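Local coordinates for NanU sialic acid binding protein (PDB 4L7T) that binds sialic acid with high affinity at the outer membrane of Bacteroides fragilis, probably for import by a partner transporter, as SusD-family proteins do for glycans, at residues 28-33 / 110-115; 34-39 / 117-122; 42-47 / 201-206. All blocks are in the same frame, centred on the assembly; numbering follows the deposited sequence.

Contact 1: 28-33 / 110-115; sequences NYWKTE and IAKTKE
Trp30 and Lys112 make up the contact between these segments: the lysine lays its aliphatic chain across one face of the indole, the two side chains crossing at about a right angle. Lys112 CG sits over the middle of the six-membered ring, 3.3 Å from its centroid and only 6° off the normal, a close CH-pi contact. Its neighbour Lys112 CB touches Trp30 CE3 at 3.4 Å, and further along the chain Lys112 CE comes to 3.5 Å from Trp30 NE1. A bend at chi2 (-59°) followed by an extended run lets the chain follow the indole from the benzene end to the pyrrole end, a course that suits a long, unbranched side chain whose methylenes can lie flat on a ring. Trp30 belongs to the turn that leads into helix 33-48, and Lys112 to the last turns of helix 99-115, so the indole packs where the turn before helix 33-48 meets helix 99-115, in the predominantly helical SusD fold; Leu108 and Met109 of helix 99-115 also pack against it, and Phe39 meets it ring to ring. The electrostatic part is a cation-pi interaction, with Lys112 NZ 4.5 Å from the centroid of the five-membered ring and 26° off its normal, over the same face. The polar ends have hydrogen-bond partners just upstream of the turn: Lys112 NZ bonds to the carbonyl of Ala25, and Trp30 NE1 to that of Ile24. The buried indole N-H is thereby satisfied, and the bond to Ala25 should help hold the ammonium group over the five-membered ring.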
loop_
_atom_site.group_PDB
_atom_site.type_symbol
_atom_site.label_atom_id
_atom_site.label_comp_id
_atom_site.label_asym_id
_atom_site.label_seq_id
_atom_site.Cartn_x
_atom_site.Cartn_y
_atom_site.Cartn_z
ATOM N N ASN A 28 -32.896 11.697 -12.090
ATOM C CA ASN A 28 -32.669 13.115 -11.782
ATOM C C ASN A 28 -31.305 13.373 -11.207
ATOM O O ASN A 28 -30.882 14.529 -11.083
ATOM C CB ASN A 28 -33.803 13.686 -10.886
ATOM C CG ASN A 28 -34.075 12.818 -9.621
ATOM O OD1 ASN A 28 -34.480 11.639 -9.695
ATOM N ND2 ASN A 28 -33.828 13.400 -8.483
ATOM N N TYR A 29 -30.614 12.288 -10.792
ATOM C CA TYR A 29 -29.259 12.457 -10.232
ATOM C C TYR A 29 -28.222 12.226 -11.292
ATOM O O TYR A 29 -27.037 12.275 -10.979
ATOM C CB TYR A 29 -28.964 11.543 -8.980
ATOM C CG TYR A 29 -29.991 11.741 -7.894
ATOM C CD1 TYR A 29 -30.101 12.975 -7.256
ATOM C CD2 TYR A 29 -30.900 10.713 -7.562
ATOM C CE1 TYR A 29 -31.100 13.207 -6.295
ATOM C CE2 TYR A 29 -31.903 10.920 -6.580
ATOM C CZ TYR A 29 -31.971 12.166 -5.943
ATOM O OH TYR A 29 -32.939 12.427 -4.981
ATOM N N TRP A 30 -28.657 11.961 -12.518
ATOM C CA TRP A 30 -27.694 11.816 -13.638
ATOM C C TRP A 30 -28.006 12.738 -14.836
ATOM O O TRP A 30 -27.892 12.292 -15.975
ATOM C CB TRP A 30 -27.732 10.369 -14.096
ATOM C CG TRP A 30 -27.512 9.440 -12.895
ATOM C CD1 TRP A 30 -28.462 8.972 -11.986
ATOM C CD2 TRP A 30 -26.239 8.918 -12.442
ATOM N NE1 TRP A 30 -27.849 8.176 -11.032
ATOM C CE2 TRP A 30 -26.499 8.102 -11.300
ATOM C CE3 TRP A 30 -24.921 9.040 -12.911
ATOM C CZ2 TRP A 30 -25.461 7.437 -10.584
ATOM C CZ3 TRP A 30 -23.893 8.343 -12.236
ATOM C CH2 TRP A 30 -24.172 7.568 -11.068
ATOM N N LYS A 31 -28.403 13.964 -14.563
ATOM C CA LYS A 31 -28.860 14.867 -15.670
ATOM C C LYS A 31 -27.789 15.797 -16.174
ATOM O O LYS A 31 -27.968 16.379 -17.254
ATOM C CB LYS A 31 -30.009 15.779 -15.173
ATOM C CG LYS A 31 -31.289 15.086 -14.866
ATOM C CD LYS A 31 -31.811 14.325 -16.026
ATOM C CE LYS A 31 -33.190 13.735 -15.737
ATOM N NZ LYS A 31 -33.906 13.453 -17.007
ATOM N N THR A 32 -26.687 15.962 -15.444
ATOM C CA THR A 32 -25.676 16.970 -15.790
ATOM C C THR A 32 -24.316 16.345 -15.653
ATOM O O THR A 32 -24.142 15.397 -14.877
ATOM C CB THR A 32 -25.712 18.263 -14.939
ATOM O OG1 THR A 32 -25.314 17.994 -13.568
ATOM C CG2 THR A 32 -27.137 18.851 -14.900
ATOM N N GLU A 33 -23.355 16.850 -16.422
ATOM C CA GLU A 33 -21.954 16.516 -16.149
ATOM C C GLU A 33 -21.546 16.735 -14.659
ATOM O O GLU A 33 -20.774 15.901 -14.078
ATOM C CB GLU A 33 -21.058 17.378 -17.031
ATOM C CG GLU A 33 -19.646 16.775 -17.123
ATOM C CD GLU A 33 -18.698 17.188 -16.034
ATOM O OE1 GLU A 33 -18.860 18.271 -15.361
ATOM O OE2 GLU A 33 -17.709 16.384 -15.835
ATOM N N ILE A 110 -20.343 2.934 -14.021
ATOM C CA ILE A 110 -20.101 2.386 -15.311
ATOM C C ILE A 110 -21.354 2.313 -16.189
ATOM O O ILE A 110 -21.287 2.696 -17.370
ATOM C CB ILE A 110 -19.380 1.010 -15.231
ATOM C CG1 ILE A 110 -17.980 1.278 -14.675
ATOM C CG2 ILE A 110 -19.382 0.332 -16.568
ATOM C CD1 ILE A 110 -17.204 -0.052 -14.307
ATOM N N ALA A 111 -22.478 1.780 -15.637
ATOM C CA ALA A 111 -23.697 1.660 -16.450
ATOM C C ALA A 111 -24.208 3.079 -16.760
ATOM O O ALA A 111 -24.593 3.341 -17.890
ATOM C CB ALA A 111 -24.790 0.889 -15.676
ATOM N N LYS A 112 -24.156 3.981 -15.806
ATOM C CA LYS A 112 -24.757 5.337 -16.054
ATOM C C LYS A 112 -23.940 6.063 -17.123
ATOM O O LYS A 112 -24.510 6.736 -18.043
ATOM C CB LYS A 112 -24.840 6.222 -14.813
ATOM C CG LYS A 112 -25.936 5.758 -13.776
ATOM C CD LYS A 112 -27.363 5.722 -14.375
ATOM C CE LYS A 112 -28.372 5.483 -13.248
ATOM N NZ LYS A 112 -29.820 5.504 -13.786
ATOM N N THR A 113 -22.613 5.926 -17.039
ATOM C CA THR A 113 -21.756 6.559 -18.057
ATOM C C THR A 113 -21.881 5.937 -19.398
ATOM O O THR A 113 -21.842 6.672 -20.423
ATOM C CB THR A 113 -20.285 6.472 -17.522
ATOM O OG1 THR A 113 -20.250 7.106 -16.263
ATOM C CG2 THR A 113 -19.306 7.235 -18.459
ATOM N N LYS A 114 -21.992 4.628 -19.498
ATOM C CA LYS A 114 -22.231 4.035 -20.812
ATOM C C LYS A 114 -23.569 4.473 -21.475
ATOM O O LYS A 114 -23.653 4.528 -22.709
ATOM C CB LYS A 114 -22.135 2.501 -20.803
ATOM C CG LYS A 114 -20.715 1.987 -20.511
ATOM C CD LYS A 114 -20.751 0.478 -20.443
ATOM C CE LYS A 114 -19.361 -0.146 -20.510
ATOM N NZ LYS A 114 -18.434 0.318 -21.639
ATOM N N GLU A 115 -24.553 4.818 -20.643
ATOM C CA GLU A 115 -25.932 5.122 -21.097
ATOM C C GLU A 115 -26.208 6.609 -21.348
ATOM O O GLU A 115 -27.279 6.964 -21.857
ATOM C CB GLU A 115 -26.957 4.717 -19.989
ATOM C CG GLU A 115 -27.048 3.203 -19.807
ATOM C CD GLU A 115 -27.673 2.722 -18.439
ATOM O OE1 GLU A 115 -28.093 3.568 -17.588
ATOM O OE2 GLU A 115 -27.692 1.470 -18.229
#

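Contact 2: 34-39 / 117-122; sequences AQFSTF and TVLSEA
Phe36 and Leu119 bring the two backbones to their closest approach, 8.7 Å from CA to CA, a separation that leaves the space between them to side chains. Residues 34-39 form regular helix, tied by bonds such as Phe39 N to Gln35 O at 2.9 Å. Residues 117-120 are irregular: the chain is extended at Leu119 and enters the next helix at Ser120, an N-cap whose OG accepts a bond from Gly123 N. Both Val118 and Leu119 start their side chains toward the helix, and Phe36 starts toward them. Residues 117-120 lie in the short link between helices 99-115 and 121-146, and the contact places the first turn of helix 33-48 against it, within the largely helical N-terminal part of a SusD-type protein. Phe36 offers a ring face. Leu119 CD1 lies over its centre, 3.8 Å from the centroid and 13° off the normal, a CH-pi contact, while the second methyl of the fork, Leu119 CD2, reaches Phe36 CD2 at 4.0 Å. With CD1 anti to CA (chi2 172°), that methyl is carried out over the ring centre, while CD2 branches off toward the CG-CD2 side; the forked hydrophobic end is well matched to a flat phenyl group. Val118 is more exposed and adds a smaller, oblique contact at the far part of the ring, CG2 to Phe36 CE2 at 3.9 Å. Around them, Tyr127 of helix 121-146 touches both Phe36 and Leu119, Thr113 packs on Phe36, and Trp30 meets the phenylalanine edge-to-face.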
loop_
_atom_site.group_PDB
_atom_site.type_symbol
_atom_site.label_atom_id
_atom_site.label_comp_id
_atom_site.label_asym_id
_atom_site.label_seq_id
_atom_site.Cartn_x
_atom_site.Cartn_y
_atom_site.Cartn_z
ATOM N N ALA A 34 -22.002 17.825 -14.031
ATOM C CA ALA A 34 -21.584 18.134 -12.663
ATOM C C ALA A 34 -22.009 17.051 -11.683
ATOM O O ALA A 34 -21.255 16.721 -10.754
ATOM C CB ALA A 34 -22.100 19.488 -12.210
ATOM N N GLN A 35 -23.177 16.499 -11.902
ATOM C CA GLN A 35 -23.616 15.270 -11.155
ATOM C C GLN A 35 -22.676 14.023 -11.313
ATOM O O GLN A 35 -22.373 13.336 -10.287
ATOM C CB GLN A 35 -25.069 14.899 -11.516
ATOM C CG GLN A 35 -26.095 15.946 -10.952
ATOM C CD GLN A 35 -27.509 15.669 -11.482
ATOM O OE1 GLN A 35 -27.709 15.332 -12.637
ATOM N NE2 GLN A 35 -28.509 15.716 -10.557
ATOM N N PHE A 36 -22.267 13.703 -12.558
ATOM C CA PHE A 36 -21.345 12.586 -12.790
ATOM C C PHE A 36 -20.017 12.917 -12.084
ATOM O O PHE A 36 -19.410 12.016 -11.449
ATOM C CB PHE A 36 -21.068 12.372 -14.289
ATOM C CG PHE A 36 -22.100 11.546 -15.015
ATOM C CD1 PHE A 36 -21.995 10.153 -15.230
ATOM C CD2 PHE A 36 -23.257 12.207 -15.519
ATOM C CE1 PHE A 36 -22.930 9.418 -15.955
ATOM C CE2 PHE A 36 -24.221 11.535 -16.214
ATOM C CZ PHE A 36 -24.120 10.103 -16.431
ATOM N N SER A 37 -19.539 14.149 -12.161
ATOM C CA SER A 37 -18.346 14.509 -11.402
ATOM C C SER A 37 -18.529 14.215 -9.889
ATOM O O SER A 37 -17.636 13.643 -9.201
ATOM C CB SER A 37 -17.938 15.931 -11.672
ATOM O OG SER A 37 -16.719 16.275 -11.058
ATOM N N THR A 38 -19.669 14.640 -9.343
ATOM C CA THR A 38 -19.913 14.449 -7.916
ATOM C C THR A 38 -19.888 13.011 -7.575
ATOM O O THR A 38 -19.348 12.637 -6.493
ATOM C CB THR A 38 -21.291 15.086 -7.529
ATOM O OG1 THR A 38 -21.126 16.486 -7.664
ATOM C CG2 THR A 38 -21.549 14.854 -5.985
ATOM N N PHE A 39 -20.403 12.170 -8.454
ATOM C CA PHE A 39 -20.531 10.726 -8.220
ATOM C C PHE A 39 -19.101 10.063 -8.289
ATOM O O PHE A 39 -18.789 9.133 -7.495
ATOM C CB PHE A 39 -21.452 10.046 -9.154
ATOM C CG PHE A 39 -21.848 8.668 -8.671
ATOM C CD1 PHE A 39 -22.927 8.535 -7.749
ATOM C CD2 PHE A 39 -21.130 7.506 -9.031
ATOM C CE1 PHE A 39 -23.314 7.277 -7.335
ATOM C CE2 PHE A 39 -21.483 6.234 -8.590
ATOM C CZ PHE A 39 -22.591 6.102 -7.723
ATOM N N THR A 117 -26.511 10.627 -22.254
ATOM C CA THR A 117 -26.528 11.518 -23.440
ATOM C C THR A 117 -26.062 12.904 -23.115
ATOM O O THR A 117 -26.198 13.844 -23.947
ATOM C CB THR A 117 -27.911 11.550 -24.074
ATOM O OG1 THR A 117 -28.695 12.511 -23.425
ATOM C CG2 THR A 117 -28.565 10.229 -23.980
ATOM N N VAL A 118 -25.486 13.085 -21.926
ATOM C CA VAL A 118 -25.145 14.408 -21.443
ATOM C C VAL A 118 -23.656 14.680 -21.417
ATOM O O VAL A 118 -23.255 15.822 -21.339
ATOM C CB VAL A 118 -25.848 14.818 -20.064
ATOM C CG1 VAL A 118 -27.318 14.402 -20.063
ATOM C CG2 VAL A 118 -25.036 14.282 -18.841
ATOM N N LEU A 119 -22.830 13.644 -21.490
ATOM C CA LEU A 119 -21.359 13.896 -21.371
ATOM C C LEU A 119 -20.663 14.009 -22.731
ATOM O O LEU A 119 -20.983 13.279 -23.632
ATOM C CB LEU A 119 -20.694 12.661 -20.621
ATOM C CG LEU A 119 -21.168 12.542 -19.153
ATOM C CD1 LEU A 119 -20.602 11.187 -18.605
ATOM C CD2 LEU A 119 -20.788 13.654 -18.245
ATOM N N SER A 120 -19.563 14.766 -22.777
ATOM C CA SER A 120 -18.679 14.667 -23.985
ATOM C C SER A 120 -18.101 13.267 -24.086
ATOM O O SER A 120 -18.017 12.545 -23.073
ATOM C CB SER A 120 -17.569 15.695 -23.870
ATOM O OG SER A 120 -16.604 15.277 -22.919
ATOM N N GLU A 121 -17.762 12.841 -25.299
ATOM C CA GLU A 121 -17.220 11.525 -25.533
ATOM C C GLU A 121 -15.892 11.403 -24.773
ATOM O O GLU A 121 -15.649 10.348 -24.126
ATOM C CB GLU A 121 -17.047 11.241 -27.036
ATOM C CG GLU A 121 -16.421 9.853 -27.348
ATOM C CD GLU A 121 -16.653 9.428 -28.806
ATOM O OE1 GLU A 121 -16.769 10.310 -29.666
ATOM O OE2 GLU A 121 -16.747 8.214 -29.093
ATOM N N ALA A 122 -15.064 12.443 -24.827
ATOM C CA ALA A 122 -13.809 12.493 -24.048
ATOM C C ALA A 122 -14.058 12.326 -22.551
ATOM O O ALA A 122 -13.318 11.541 -21.874
ATOM C CB ALA A 122 -12.990 13.787 -24.359
#

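Contact 3: 42-47 / 201-206; sequences GLHALL and RYYWSM
His44 is the residue on which this contact turns, reaching from helix 33-48 to the backbone of residues 202-204 and the side chains of Tyr203 and Trp204. Its chi1 of -75° sets CG opposite the carbonyl carbon and beside the backbone N, and the imidazole projects from the helix with its two nitrogens serving different partners. NE2 accepts the N-H of Trp204 at 3.0 Å, with 163° at the hydrogen; the donor lies somewhat tilted out of the ring plane. ND1 is hydrogen-bonded to the carbonyl of Asn40, one turn back in the same helix. An accepting NE2 and a carbonyl-bound ND1 are consistent with a neutral ring protonated at ND1, and the two bonds together should fix its rotation. Histidine suits this buried place because one flat group can satisfy a helix carbonyl and a loop N-H at once. Tyr203 covers one imidazole face: its CD1 is over the ring, 3.4 Å from His44 ND1. The ring centroids are 4.4 Å apart, but the planes are oblique, so the pair is neither stacked nor edge-to-face. Trp204 behaves differently. Its chi1 of -161° swings the indole away from the helix, leaving CB 3.8 Å from His44 NE2, while the indole meets Phe269 edge-to-face and NE1 bonds to Thr209 OG1. Phe269, on strand 267-271, also packs against His44 and Leu47. In the SusD fold this joins helix 33-48 to the loop ahead of helix 206-223: a histidine side chain accepts the backbone N-H of the residue just before the N-cap, Ser205.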
loop_
_atom_site.group_PDB
_atom_site.type_symbol
_atom_site.label_atom_id
_atom_site.label_comp_id
_atom_site.label_asym_id
_atom_site.label_seq_id
_atom_site.Cartn_x
_atom_site.Cartn_y
_atom_site.Cartn_z
ATOM N N GLY A 42 -17.440 10.848 -5.122
ATOM C CA GLY A 42 -18.019 9.841 -4.183
ATOM C C GLY A 42 -17.374 8.465 -4.285
ATOM O O GLY A 42 -17.187 7.781 -3.278
ATOM N N LEU A 43 -17.043 8.037 -5.475
ATOM C CA LEU A 43 -16.419 6.728 -5.632
ATOM C C LEU A 43 -15.045 6.733 -4.993
ATOM O O LEU A 43 -14.613 5.685 -4.424
ATOM C CB LEU A 43 -16.238 6.342 -7.110
ATOM C CG LEU A 43 -17.500 6.030 -7.899
ATOM C CD1 LEU A 43 -17.007 5.788 -9.275
ATOM C CD2 LEU A 43 -18.360 4.805 -7.320
ATOM N N HIS A 44 -14.339 7.873 -5.094
ATOM C CA HIS A 44 -12.965 7.955 -4.567
ATOM C C HIS A 44 -13.092 8.024 -3.052
ATOM O O HIS A 44 -12.229 7.542 -2.330
ATOM C CB HIS A 44 -12.132 9.100 -5.207
ATOM C CG HIS A 44 -11.685 8.766 -6.616
ATOM N ND1 HIS A 44 -12.528 8.853 -7.710
ATOM C CD2 HIS A 44 -10.465 8.395 -7.101
ATOM C CE1 HIS A 44 -11.853 8.493 -8.809
ATOM N NE2 HIS A 44 -10.601 8.205 -8.456
ATOM N N ALA A 45 -14.226 8.537 -2.563
ATOM C CA ALA A 45 -14.398 8.557 -1.126
ATOM C C ALA A 45 -14.725 7.156 -0.611
ATOM O O ALA A 45 -14.348 6.824 0.546
ATOM C CB ALA A 45 -15.499 9.621 -0.696
ATOM N N LEU A 46 -15.438 6.326 -1.370
ATOM C CA LEU A 46 -15.673 4.939 -0.927
ATOM C C LEU A 46 -14.378 4.109 -0.961
ATOM O O LEU A 46 -14.137 3.264 -0.076
ATOM C CB LEU A 46 -16.704 4.284 -1.834
ATOM C CG LEU A 46 -18.131 4.789 -1.691
ATOM C CD1 LEU A 46 -18.899 4.075 -2.800
ATOM C CD2 LEU A 46 -18.694 4.406 -0.306
ATOM N N LEU A 47 -13.557 4.317 -1.986
ATOM C CA LEU A 47 -12.251 3.650 -2.031
ATOM C C LEU A 47 -11.409 4.030 -0.790
ATOM O O LEU A 47 -10.754 3.121 -0.182
ATOM C CB LEU A 47 -11.529 4.046 -3.347
ATOM C CG LEU A 47 -10.252 3.290 -3.629
ATOM C CD1 LEU A 47 -10.593 1.916 -4.172
ATOM C CD2 LEU A 47 -9.464 4.115 -4.663
ATOM N N ARG A 201 -3.623 14.008 -8.636
ATOM C CA ARG A 201 -2.961 12.710 -8.274
ATOM C C ARG A 201 -3.710 11.937 -7.174
ATOM O O ARG A 201 -3.283 10.831 -6.845
ATOM C CB ARG A 201 -1.505 12.936 -7.904
ATOM C CG ARG A 201 -0.634 13.525 -9.136
ATOM C CD ARG A 201 0.624 14.279 -8.655
ATOM N NE ARG A 201 1.174 15.027 -9.811
ATOM C CZ ARG A 201 2.081 14.563 -10.684
ATOM N NH1 ARG A 201 2.597 13.313 -10.576
ATOM N NH2 ARG A 201 2.509 15.367 -11.696
ATOM N N TYR A 202 -4.828 12.526 -6.686
ATOM C CA TYR A 202 -5.692 11.796 -5.772
ATOM C C TYR A 202 -6.941 11.266 -6.440
ATOM O O TYR A 202 -7.848 10.803 -5.717
ATOM C CB TYR A 202 -6.189 12.742 -4.691
ATOM C CG TYR A 202 -5.259 13.562 -3.912
ATOM C CD1 TYR A 202 -4.490 12.991 -2.899
ATOM C CD2 TYR A 202 -5.221 14.948 -4.080
ATOM C CE1 TYR A 202 -3.679 13.758 -2.102
ATOM C CE2 TYR A 202 -4.403 15.737 -3.265
ATOM C CZ TYR A 202 -3.645 15.124 -2.276
ATOM O OH TYR A 202 -2.813 15.829 -1.464
ATOM N N TYR A 203 -6.969 11.202 -7.785
ATOM C CA TYR A 203 -7.973 10.559 -8.598
ATOM C C TYR A 203 -7.304 9.607 -9.525
ATOM O O TYR A 203 -6.140 9.872 -9.971
ATOM C CB TYR A 203 -8.828 11.605 -9.424
ATOM C CG TYR A 203 -9.801 12.314 -8.468
ATOM C CD1 TYR A 203 -11.088 11.850 -8.331
ATOM C CD2 TYR A 203 -9.362 13.345 -7.679
ATOM C CE1 TYR A 203 -11.969 12.438 -7.417
ATOM C CE2 TYR A 203 -10.248 13.945 -6.716
ATOM C CZ TYR A 203 -11.512 13.445 -6.600
ATOM O OH TYR A 203 -12.408 14.035 -5.710
ATOM N N TRP A 204 -8.026 8.562 -9.924
ATOM C CA TRP A 204 -7.438 7.582 -10.803
ATOM C C TRP A 204 -7.105 8.187 -12.194
ATOM O O TRP A 204 -7.760 9.142 -12.648
ATOM C CB TRP A 204 -8.386 6.365 -10.909
ATOM C CG TRP A 204 -7.694 5.134 -11.410
ATOM C CD1 TRP A 204 -7.527 4.763 -12.682
ATOM C CD2 TRP A 204 -7.022 4.149 -10.587
ATOM N NE1 TRP A 204 -6.829 3.511 -12.744
ATOM C CE2 TRP A 204 -6.558 3.125 -11.463
ATOM C CE3 TRP A 204 -6.866 3.993 -9.211
ATOM C CZ2 TRP A 204 -5.838 1.980 -11.002
ATOM C CZ3 TRP A 204 -6.141 2.830 -8.738
ATOM C CH2 TRP A 204 -5.639 1.876 -9.635
ATOM N N SER A 205 -6.079 7.667 -12.849
ATOM C CA SER A 205 -5.560 8.275 -14.138
ATOM C C SER A 205 -4.942 7.128 -14.952
ATOM O O SER A 205 -4.827 5.981 -14.452
ATOM C CB SER A 205 -4.492 9.320 -13.832
ATOM O OG SER A 205 -3.342 8.704 -13.269
ATOM N N MET A 206 -4.533 7.415 -16.192
ATOM C CA MET A 206 -3.831 6.401 -16.963
ATOM C C MET A 206 -2.566 5.855 -16.300
ATOM O O MET A 206 -2.355 4.630 -16.375
ATOM C CB MET A 206 -3.473 6.985 -18.378
ATOM C CG MET A 206 -2.810 5.964 -19.257
ATOM S SD MET A 206 -3.736 4.475 -19.665
ATOM C CE MET A 206 -3.382 4.343 -21.436
#

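How the contacts relate
From the N terminus, the turn at 28-33 runs straight into helix 33-48, which supplies the first segments of contacts 2 and 3. Contact 1 closes a loop of about 80 residues at the end of helix 99-115; contact 2 closes one of similar length in the link just ahead of helix 121-146; contact 3 closes one nearly twice as long. All three loops cross. Helix 33-48 and the turn before it are thereby joined to helix 99-115, to the link into helix 121-146 and to the loop before helix 206-223. Contacts 1 and 2 touch directly through Gln35. The centre of contact 3 lies about 15 Å from that of contact 2 and nearer the centre of the folded chain.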